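PDB 5KCI: uncharacterized protein YPL067C from Saccharomyces cerevisiae, which is of unknown function but belongs to the DUF3605 family and has been named HTC1, possibly a histidine triad protein with a role in amyloid toxicity. Local coordinates for residues A[16-22]-A[97-102]; A[63-67]-A[85-90]. Residues are numbered along the deposited sequence.

Interaction 1 of 2, residues A[16-22]-A[97-102]; sequences GWKWEQI and NFEPGV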
ATOM      1  N   GLY A  16       2.334 -15.139 -12.666  1.00 42.73           N
ATOM      2  CA  GLY A  16       2.472 -14.385 -11.428  1.00 44.79           C
ATOM      3  C   GLY A  16       2.359 -15.218 -10.161  1.00 44.35           C
ATOM      4  O   GLY A  16       1.862 -16.334 -10.166  1.00 36.36           O
ATOM      5  N   TRP A  17       2.836 -14.651  -9.062  1.00 36.54           N
ATOM      6  CA  TRP A  17       2.799 -15.319  -7.769  1.00 36.31           C
ATOM      7  C   TRP A  17       1.367 -15.646  -7.358  1.00 32.96           C
ATOM      8  O   TRP A  17       0.469 -14.802  -7.444  1.00 40.70           O
ATOM      9  CB  TRP A  17       3.425 -14.428  -6.702  1.00 33.72           C
ATOM     10  CG  TRP A  17       4.944 -14.268  -6.774  1.00 41.87           C
ATOM     11  CD1 TRP A  17       5.641 -13.107  -7.003  1.00 46.86           C
ATOM     12  CD2 TRP A  17       5.930 -15.291  -6.587  1.00 42.94           C
ATOM     13  NE1 TRP A  17       6.994 -13.349  -6.971  1.00 48.91           N
ATOM     14  CE2 TRP A  17       7.199 -14.680  -6.720  1.00 51.02           C
ATOM     15  CE3 TRP A  17       5.867 -16.657  -6.311  1.00 46.51           C
ATOM     16  CZ2 TRP A  17       8.386 -15.396  -6.603  1.00 55.13           C
ATOM     17  CZ3 TRP A  17       7.046 -17.367  -6.203  1.00 54.19           C
ATOM     18  CH2 TRP A  17       8.290 -16.733  -6.342  1.00 56.15           C
ATOM     19  N   LYS A  18       1.173 -16.870  -6.882  1.00 32.75           N
ATOM     20  CA  LYS A  18      -0.102 -17.273  -6.323  1.00 31.40           C
ATOM     21  C   LYS A  18      -0.216 -16.747  -4.902  1.00 36.16           C
ATOM     22  O   LYS A  18       0.789 -16.450  -4.230  1.00 33.79           O
ATOM     23  CB  LYS A  18      -0.244 -18.788  -6.335  1.00 34.66           C
ATOM     24  CG  LYS A  18      -0.219 -19.407  -7.724  1.00 46.57           C
ATOM     25  CD  LYS A  18      -1.463 -19.052  -8.516  1.00 65.11           C
ATOM     26  CE  LYS A  18      -1.569 -19.863  -9.818  1.00 83.89           C
ATOM     27  NZ  LYS A  18      -0.581 -19.442 -10.864  1.00 85.24           N
ATOM     28  N   TRP A  19      -1.461 -16.627  -4.444  1.00 34.25           N
ATOM     29  CA  TRP A  19      -1.714 -15.964  -3.169  1.00 30.58           C
ATOM     30  C   TRP A  19      -0.921 -16.610  -2.036  1.00 31.68           C
ATOM     31  O   TRP A  19      -0.306 -15.915  -1.222  1.00 35.17           O
ATOM     32  CB  TRP A  19      -3.212 -15.992  -2.856  1.00 32.89           C
ATOM     33  CG  TRP A  19      -3.543 -15.178  -1.628  1.00 27.04           C
ATOM     34  CD1 TRP A  19      -3.970 -15.643  -0.425  1.00 32.07           C
ATOM     35  CD2 TRP A  19      -3.411 -13.765  -1.486  1.00 25.90           C
ATOM     36  NE1 TRP A  19      -4.114 -14.595   0.460  1.00 29.43           N
ATOM     37  CE2 TRP A  19      -3.803 -13.434  -0.180  1.00 27.48           C
ATOM     38  CE3 TRP A  19      -3.025 -12.738  -2.348  1.00 25.94           C
ATOM     39  CZ2 TRP A  19      -3.802 -12.135   0.285  1.00 26.81           C
ATOM     40  CZ3 TRP A  19      -3.027 -11.455  -1.879  1.00 24.24           C
ATOM     41  CH2 TRP A  19      -3.404 -11.159  -0.574  1.00 28.15           C
ATOM     42  N   GLU A  20      -0.920 -17.956  -1.976  1.00 33.98           N
ATOM     43  CA  GLU A  20      -0.194 -18.640  -0.908  1.00 47.32           C
ATOM     44  C   GLU A  20       1.309 -18.361  -0.990  1.00 28.52           C
ATOM     45  O   GLU A  20       1.990 -18.243   0.038  1.00 35.40           O
ATOM     46  CB  GLU A  20      -0.470 -20.142  -0.968  1.00 88.46           C
ATOM     47  CG  GLU A  20      -0.870 -20.747   0.373  1.00114.13           C
ATOM     48  CD  GLU A  20      -1.197 -22.226   0.281  1.00132.81           C
ATOM     49  OE1 GLU A  20      -1.480 -22.710  -0.835  1.00149.70           O
ATOM     50  OE2 GLU A  20      -1.170 -22.907   1.328  1.00129.43           O
ATOM     51  N   GLN A  21       1.838 -18.259  -2.203  1.00 30.34           N
ATOM     52  CA  GLN A  21       3.238 -17.894  -2.371  1.00 36.73           C
ATOM     53  C   GLN A  21       3.499 -16.471  -1.893  1.00 32.28           C
ATOM     54  O   GLN A  21       4.517 -16.212  -1.239  1.00 29.30           O
ATOM     55  CB  GLN A  21       3.634 -18.061  -3.833  1.00 39.36           C
ATOM     56  CG  GLN A  21       3.533 -19.503  -4.297  1.00 53.73           C
ATOM     57  CD  GLN A  21       3.907 -19.666  -5.758  1.00 59.75           C
ATOM     58  OE1 GLN A  21       3.354 -18.996  -6.631  1.00 53.42           O
ATOM     59  NE2 GLN A  21       4.864 -20.550  -6.029  1.00 62.68           N
ATOM     60  N   ILE A  22       2.612 -15.536  -2.246  1.00 27.22           N
ATOM     61  CA  ILE A  22       2.710 -14.157  -1.766  1.00 30.00           C
ATOM     62  C   ILE A  22       2.762 -14.128  -0.247  1.00 32.14           C
ATOM     63  O   ILE A  22       3.611 -13.456   0.349  1.00 28.11           O
ATOM     64  CB  ILE A  22       1.541 -13.318  -2.315  1.00 35.58           C
ATOM     65  CG1 ILE A  22       1.645 -13.241  -3.836  1.00 36.89           C
ATOM     66  CG2 ILE A  22       1.572 -11.897  -1.754  1.00 38.94           C
ATOM     67  CD1 ILE A  22       0.428 -12.664  -4.532  1.00 36.12           C
ATOM     68  N   ASN A  97       3.862  -8.704 -10.191  1.00 31.49           N
ATOM     69  CA  ASN A  97       3.377  -9.812 -11.023  1.00 35.53           C
ATOM     70  C   ASN A  97       2.731 -10.846 -10.126  1.00 32.94           C
ATOM     71  O   ASN A  97       3.387 -11.741  -9.589  1.00 34.66           O
ATOM     72  CB  ASN A  97       4.514 -10.419 -11.823  1.00 38.08           C
ATOM     73  CG  ASN A  97       4.024 -11.426 -12.840  1.00 47.37           C
ATOM     74  OD1 ASN A  97       2.864 -11.400 -13.245  1.00 48.42           O
ATOM     75  ND2 ASN A  97       4.917 -12.304 -13.269  1.00 45.05           N
ATOM     76  N   PHE A  98       1.415 -10.726  -9.977  1.00 31.19           N
ATOM     77  CA  PHE A  98       0.606 -11.574  -9.125  1.00 28.97           C
ATOM     78  C   PHE A  98      -0.422 -12.318  -9.979  1.00 33.73           C
ATOM     79  O   PHE A  98      -0.687 -11.953 -11.123  1.00 37.96           O
ATOM     80  CB  PHE A  98      -0.107 -10.733  -8.073  1.00 33.38           C
ATOM     81  CG  PHE A  98       0.816  -9.976  -7.179  1.00 30.26           C
ATOM     82  CD1 PHE A  98       1.889 -10.609  -6.596  1.00 34.09           C
ATOM     83  CD2 PHE A  98       0.586  -8.644  -6.901  1.00 26.10           C
ATOM     84  CE1 PHE A  98       2.742  -9.923  -5.754  1.00 38.60           C
ATOM     85  CE2 PHE A  98       1.438  -7.948  -6.060  1.00 26.52           C
ATOM     86  CZ  PHE A  98       2.503  -8.594  -5.479  1.00 27.35           C
ATOM     87  N   GLU A  99      -1.039 -13.344  -9.402  1.00 34.93           N
ATOM     88  CA  GLU A  99      -2.006 -14.108 -10.180  1.00 35.22           C
ATOM     89  C   GLU A  99      -3.260 -13.265 -10.423  1.00 35.65           C
ATOM     90  O   GLU A  99      -3.541 -12.319  -9.682  1.00 32.52           O
ATOM     91  CB  GLU A  99      -2.343 -15.416  -9.474  1.00 37.15           C
ATOM     92  CG  GLU A  99      -3.094 -15.298  -8.137  1.00 32.97           C
ATOM     93  CD  GLU A  99      -3.624 -16.621  -7.642  1.00 39.49           C
ATOM     94  OE1 GLU A  99      -4.287 -17.330  -8.435  1.00 36.90           O
ATOM     95  OE2 GLU A  99      -3.410 -16.955  -6.456  1.00 30.25           O
ATOM     96  N   PRO A 100      -4.038 -13.587 -11.458  1.00 38.77           N
ATOM     97  CA  PRO A 100      -5.276 -12.844 -11.689  1.00 37.71           C
ATOM     98  C   PRO A 100      -6.100 -12.784 -10.416  1.00 31.35           C
ATOM     99  O   PRO A 100      -6.180 -13.755  -9.660  1.00 33.08           O
ATOM    100  CB  PRO A 100      -5.988 -13.661 -12.778  1.00 49.54           C
ATOM    101  CG  PRO A 100      -4.925 -14.383 -13.463  1.00 45.03           C
ATOM    102  CD  PRO A 100      -3.871 -14.684 -12.429  1.00 36.94           C
ATOM    103  N   GLY A 101      -6.689 -11.629 -10.167  1.00 28.00           N
ATOM    104  CA  GLY A 101      -7.552 -11.437  -9.029  1.00 32.33           C
ATOM    105  C   GLY A 101      -6.877 -10.720  -7.884  1.00 31.68           C
ATOM    106  O   GLY A 101      -7.567 -10.158  -7.023  1.00 30.73           O
ATOM    107  N   VAL A 102      -5.545 -10.704  -7.879  1.00 26.78           N
ATOM    108  CA  VAL A 102      -4.797  -9.941  -6.879  1.00 23.88           C
ATOM    109  C   VAL A 102      -4.676  -8.493  -7.328  1.00 26.79           C
ATOM    110  O   VAL A 102      -4.120  -8.193  -8.391  1.00 30.52           O
ATOM    111  CB  VAL A 102      -3.418 -10.560  -6.636  1.00 26.06           C
ATOM    112  CG1 VAL A 102      -2.638  -9.697  -5.618  1.00 27.72           C
ATOM    113  CG2 VAL A 102      -3.568 -11.982  -6.112  1.00 25.67           C
TER

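Interaction 2 of 2, residues A[63-67]-A[85-90]; sequences KLGWS and TLYAVR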
ATOM      1  N   LYS A  63       1.021  15.939  -4.995  1.00 41.34           N
ATOM      2  CA  LYS A  63      -0.175  15.284  -5.530  1.00 42.85           C
ATOM      3  C   LYS A  63      -1.156  14.906  -4.436  1.00 42.35           C
ATOM      4  O   LYS A  63      -2.371  14.922  -4.666  1.00 44.83           O
ATOM      5  CB  LYS A  63       0.200  14.026  -6.307  1.00 41.59           C
ATOM      6  CG  LYS A  63       1.021  14.235  -7.572  1.00 51.81           C
ATOM      7  CD  LYS A  63       0.412  15.246  -8.542  1.00 58.95           C
ATOM      8  CE  LYS A  63      -0.937  14.808  -9.088  1.00 64.20           C
ATOM      9  NZ  LYS A  63      -1.570  15.911  -9.865  1.00 64.64           N
ATOM     10  N   LEU A  64      -0.661  14.529  -3.260  1.00 43.98           N
ATOM     11  CA  LEU A  64      -1.543  14.098  -2.188  1.00 41.39           C
ATOM     12  C   LEU A  64      -2.105  15.276  -1.414  1.00 47.40           C
ATOM     13  O   LEU A  64      -2.996  15.078  -0.585  1.00 45.58           O
ATOM     14  CB  LEU A  64      -0.801  13.162  -1.233  1.00 37.93           C
ATOM     15  CG  LEU A  64      -0.444  11.784  -1.793  1.00 34.99           C
ATOM     16  CD1 LEU A  64       0.274  10.920  -0.785  1.00 29.18           C
ATOM     17  CD2 LEU A  64      -1.687  11.055  -2.276  1.00 41.62           C
ATOM     18  N   GLY A  65      -1.602  16.480  -1.672  1.00 41.82           N
ATOM     19  CA  GLY A  65      -2.018  17.663  -0.942  1.00 46.72           C
ATOM     20  C   GLY A  65      -1.320  17.826   0.382  1.00 46.91           C
ATOM     21  O   GLY A  65      -1.874  18.449   1.296  1.00 48.67           O
ATOM     22  N   TRP A  66      -0.121  17.259   0.526  1.00 43.25           N
ATOM     23  CA  TRP A  66       0.575  17.230   1.801  1.00 45.13           C
ATOM     24  C   TRP A  66       1.766  18.186   1.857  1.00 54.29           C
ATOM     25  O   TRP A  66       2.490  18.187   2.856  1.00 45.35           O
ATOM     26  CB  TRP A  66       1.049  15.805   2.102  1.00 37.42           C
ATOM     27  CG  TRP A  66      -0.093  14.798   2.262  1.00 38.41           C
ATOM     28  CD1 TRP A  66      -1.445  15.062   2.206  1.00 41.71           C
ATOM     29  CD2 TRP A  66       0.028  13.389   2.494  1.00 33.87           C
ATOM     30  NE1 TRP A  66      -2.168  13.891   2.395  1.00 36.63           N
ATOM     31  CE2 TRP A  66      -1.291  12.852   2.566  1.00 34.13           C
ATOM     32  CE3 TRP A  66       1.111  12.520   2.631  1.00 32.55           C
ATOM     33  CZ2 TRP A  66      -1.541  11.487   2.773  1.00 30.79           C
ATOM     34  CZ3 TRP A  66       0.853  11.165   2.837  1.00 32.47           C
ATOM     35  CH2 TRP A  66      -0.467  10.665   2.910  1.00 30.49           C
ATOM     36  N   SER A  67       1.983  18.996   0.824  1.00 67.85           N
ATOM     37  CA  SER A  67       3.091  19.946   0.831  1.00 80.62           C
ATOM     38  C   SER A  67       2.895  21.011   1.911  1.00101.58           C
ATOM     39  O   SER A  67       1.790  21.237   2.410  1.00109.18           O
ATOM     40  CB  SER A  67       3.229  20.615  -0.539  1.00 71.12           C
ATOM     41  OG  SER A  67       2.086  21.396  -0.845  1.00 66.69           O
ATOM     42  N   THR A  85      -7.366  12.653   6.730  1.00 35.59           N
ATOM     43  CA  THR A  85      -6.439  13.572   6.096  1.00 35.04           C
ATOM     44  C   THR A  85      -4.995  13.111   6.177  1.00 40.71           C
ATOM     45  O   THR A  85      -4.128  13.746   5.565  1.00 42.65           O
ATOM     46  CB  THR A  85      -6.517  14.963   6.753  1.00 43.86           C
ATOM     47  OG1 THR A  85      -5.962  14.886   8.070  1.00 41.86           O
ATOM     48  CG2 THR A  85      -7.950  15.445   6.849  1.00 46.49           C
ATOM     49  N   LEU A  86      -4.707  12.077   6.960  1.00 40.53           N
ATOM     50  CA  LEU A  86      -3.348  11.643   7.227  1.00 38.25           C
ATOM     51  C   LEU A  86      -2.917  10.473   6.352  1.00 35.79           C
ATOM     52  O   LEU A  86      -1.790   9.986   6.509  1.00 31.56           O
ATOM     53  CB  LEU A  86      -3.206  11.250   8.703  1.00 38.58           C
ATOM     54  CG  LEU A  86      -3.388  12.389   9.724  1.00 40.74           C
ATOM     55  CD1 LEU A  86      -3.231  11.880  11.147  1.00 47.49           C
ATOM     56  CD2 LEU A  86      -2.397  13.511   9.471  1.00 42.85           C
ATOM     57  N   TYR A  87      -3.785   9.987   5.461  1.00 31.67           N
ATOM     58  CA  TYR A  87      -3.418   8.867   4.614  1.00 26.01           C
ATOM     59  C   TYR A  87      -4.182   8.937   3.301  1.00 28.18           C
ATOM     60  O   TYR A  87      -5.140   9.696   3.145  1.00 33.13           O
ATOM     61  CB  TYR A  87      -3.677   7.527   5.339  1.00 24.95           C
ATOM     62  CG  TYR A  87      -5.092   7.346   5.811  1.00 28.75           C
ATOM     63  CD1 TYR A  87      -6.090   6.844   4.974  1.00 28.07           C
ATOM     64  CD2 TYR A  87      -5.440   7.683   7.105  1.00 32.06           C
ATOM     65  CE1 TYR A  87      -7.399   6.681   5.439  1.00 28.40           C
ATOM     66  CE2 TYR A  87      -6.744   7.534   7.569  1.00 32.82           C
ATOM     67  CZ  TYR A  87      -7.717   7.047   6.739  1.00 27.13           C
ATOM     68  OH  TYR A  87      -9.012   6.902   7.219  1.00 31.37           O
ATOM     69  N   ALA A  88      -3.751   8.113   2.351  1.00 25.96           N
ATOM     70  CA  ALA A  88      -4.412   8.040   1.057  1.00 28.50           C
ATOM     71  C   ALA A  88      -4.128   6.678   0.443  1.00 33.38           C
ATOM     72  O   ALA A  88      -3.011   6.169   0.540  1.00 27.82           O
ATOM     73  CB  ALA A  88      -3.935   9.159   0.131  1.00 27.53           C
ATOM     74  N   VAL A  89      -5.136   6.095  -0.190  1.00 28.41           N
ATOM     75  CA  VAL A  89      -4.996   4.810  -0.869  1.00 28.99           C
ATOM     76  C   VAL A  89      -5.143   5.046  -2.368  1.00 31.05           C
ATOM     77  O   VAL A  89      -6.051   5.760  -2.814  1.00 33.29           O
ATOM     78  CB  VAL A  89      -5.997   3.770  -0.329  1.00 31.23           C
ATOM     79  CG1 VAL A  89      -7.404   4.227  -0.509  1.00 45.21           C
ATOM     80  CG2 VAL A  89      -5.786   2.431  -1.014  1.00 32.10           C
ATOM     81  N   ARG A  90      -4.218   4.477  -3.145  1.00 31.05           N
ATOM     82  CA  ARG A  90      -4.202   4.590  -4.594  1.00 28.62           C
ATOM     83  C   ARG A  90      -3.991   3.219  -5.206  1.00 29.46           C
ATOM     84  O   ARG A  90      -3.430   2.329  -4.571  1.00 29.54           O
ATOM     85  CB  ARG A  90      -3.078   5.522  -5.076  1.00 27.88           C
ATOM     86  CG  ARG A  90      -3.195   6.954  -4.603  1.00 36.87           C
ATOM     87  CD  ARG A  90      -4.219   7.714  -5.406  1.00 43.36           C
ATOM     88  NE  ARG A  90      -4.308   9.129  -5.047  1.00 44.89           N
ATOM     89  CZ  ARG A  90      -5.004   9.609  -4.022  1.00 50.36           C
ATOM     90  NH1 ARG A  90      -5.672   8.797  -3.225  1.00 50.32           N
ATOM     91  NH2 ARG A  90      -5.021  10.914  -3.787  1.00 53.88           N
TER

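Interaction 1 of 2, residues A[16-22]-A[97-102]
A single parallel beta bridge and a side-chain hydrogen bond join the start of helix 19-28 to the loop between strands 87-91 and 102-109. At the bridge, W17 N donates to N97 O (3.0 Å) and W17 O accepts from E99 N (2.9 Å), so W17 bonds to the two neighbours of F98. G16 lies so close that a beta carbon there would clash with F98 O. From the loop, E99 reaches the helix entrance: E99 OE2 accepts from W19 N (2.8 Å), the amide of the first helical residue. K18, at the N-cap, turns its own N to Q21 OE1 (3.1 Å), and its aliphatic CD rests 3.3 Å from E99 OE1. Beneath the polar seam, I22 CD1 meets F98 CD1 (3.3 Å) and W19 CE3 packs on V102 CG2 (3.9 Å). A type II turn from E99 to V102, closed by V102 N to E99 O (3.1 Å) and with G101 at positive phi, leads into strand 102-109. On that side W19 stacks on F172 and I22 touches L170, both of strand 165-172. The chemistry thus pairs a negatively charged carboxylate with the amide-rich start of a helix, an electrostatically favourable match: K18 has no acceptor of its own to offer at the N-cap, and the neighbouring loop supplies one to W19.

Interaction 2 of 2, residues A[63-67]-A[85-90]
The C-terminal end of helix 56-64 and the turn after it pack on strand 87-91 and the two residues before it: L64 lies on the side chains of A88 and R90, while the W66 indole rests against the backbone of 85-88 and reaches A88 CB. G65, with phi 82°, ends the helix in a Schellman motif, and the chain beyond it brings W66 to the same strand that L64 meets. L64 adopts an m,t rotamer that sends CD2 into the gap between two residues: L64 CD2 is 3.8 Å from A88 CB and 3.7 Å from R90 NH2, lying over one face of the guanidinium. R90 (m, m, t, then chi4 -82°) folds back on its own strand, where R90 NH1 donates to V89 O (3.1 Å); this bend presents the flat group to the leucine methyl. W66 (chi1 m, chi2 near 0°) brings its six-membered ring edge-on to the strand backbone, with W66 CZ2 3.7 Å from Y87 C and 4.3 Å from A88 CB. The strand alternates as expected: A88 and R90 point toward the helix end, Y87 and V89 away from it, Y87 OH bonding to F195 O. L64 and W66 also touch W108 of strand 102-109, and K110 forms a cation-pi pair with W66 while hydrogen-bonding T85 O. A zinc ion lies about 4 Å from the A88 side chain. The arrangement is that of a Schellman-terminated helix whose last leucine, with the tryptophan just after the turn, packs on an outermost strand of the antiparallel sheet and its neighbour.

Along the chain the order is 16-22, 63-67, 85-90, 97-102, so interaction 2 falls entirely between the two halves of interaction 1. Their centres are 28 Å apart, on opposite sides of the chain's centre, and their nearest atoms about 11 Å. What connects them is the hairpin of strands 87-91 and 102-109: interaction 2 runs along most of its first strand and the two residues before it, interaction 1 uses the connecting loop and the start of its second. Helix 19-28 is thus fastened at the loop end of the hairpin and helix 56-64 along its outermost strand, 87-91, away from that loop, tying two parts of the N-terminal helical region to one four-stranded antiparallel sheet.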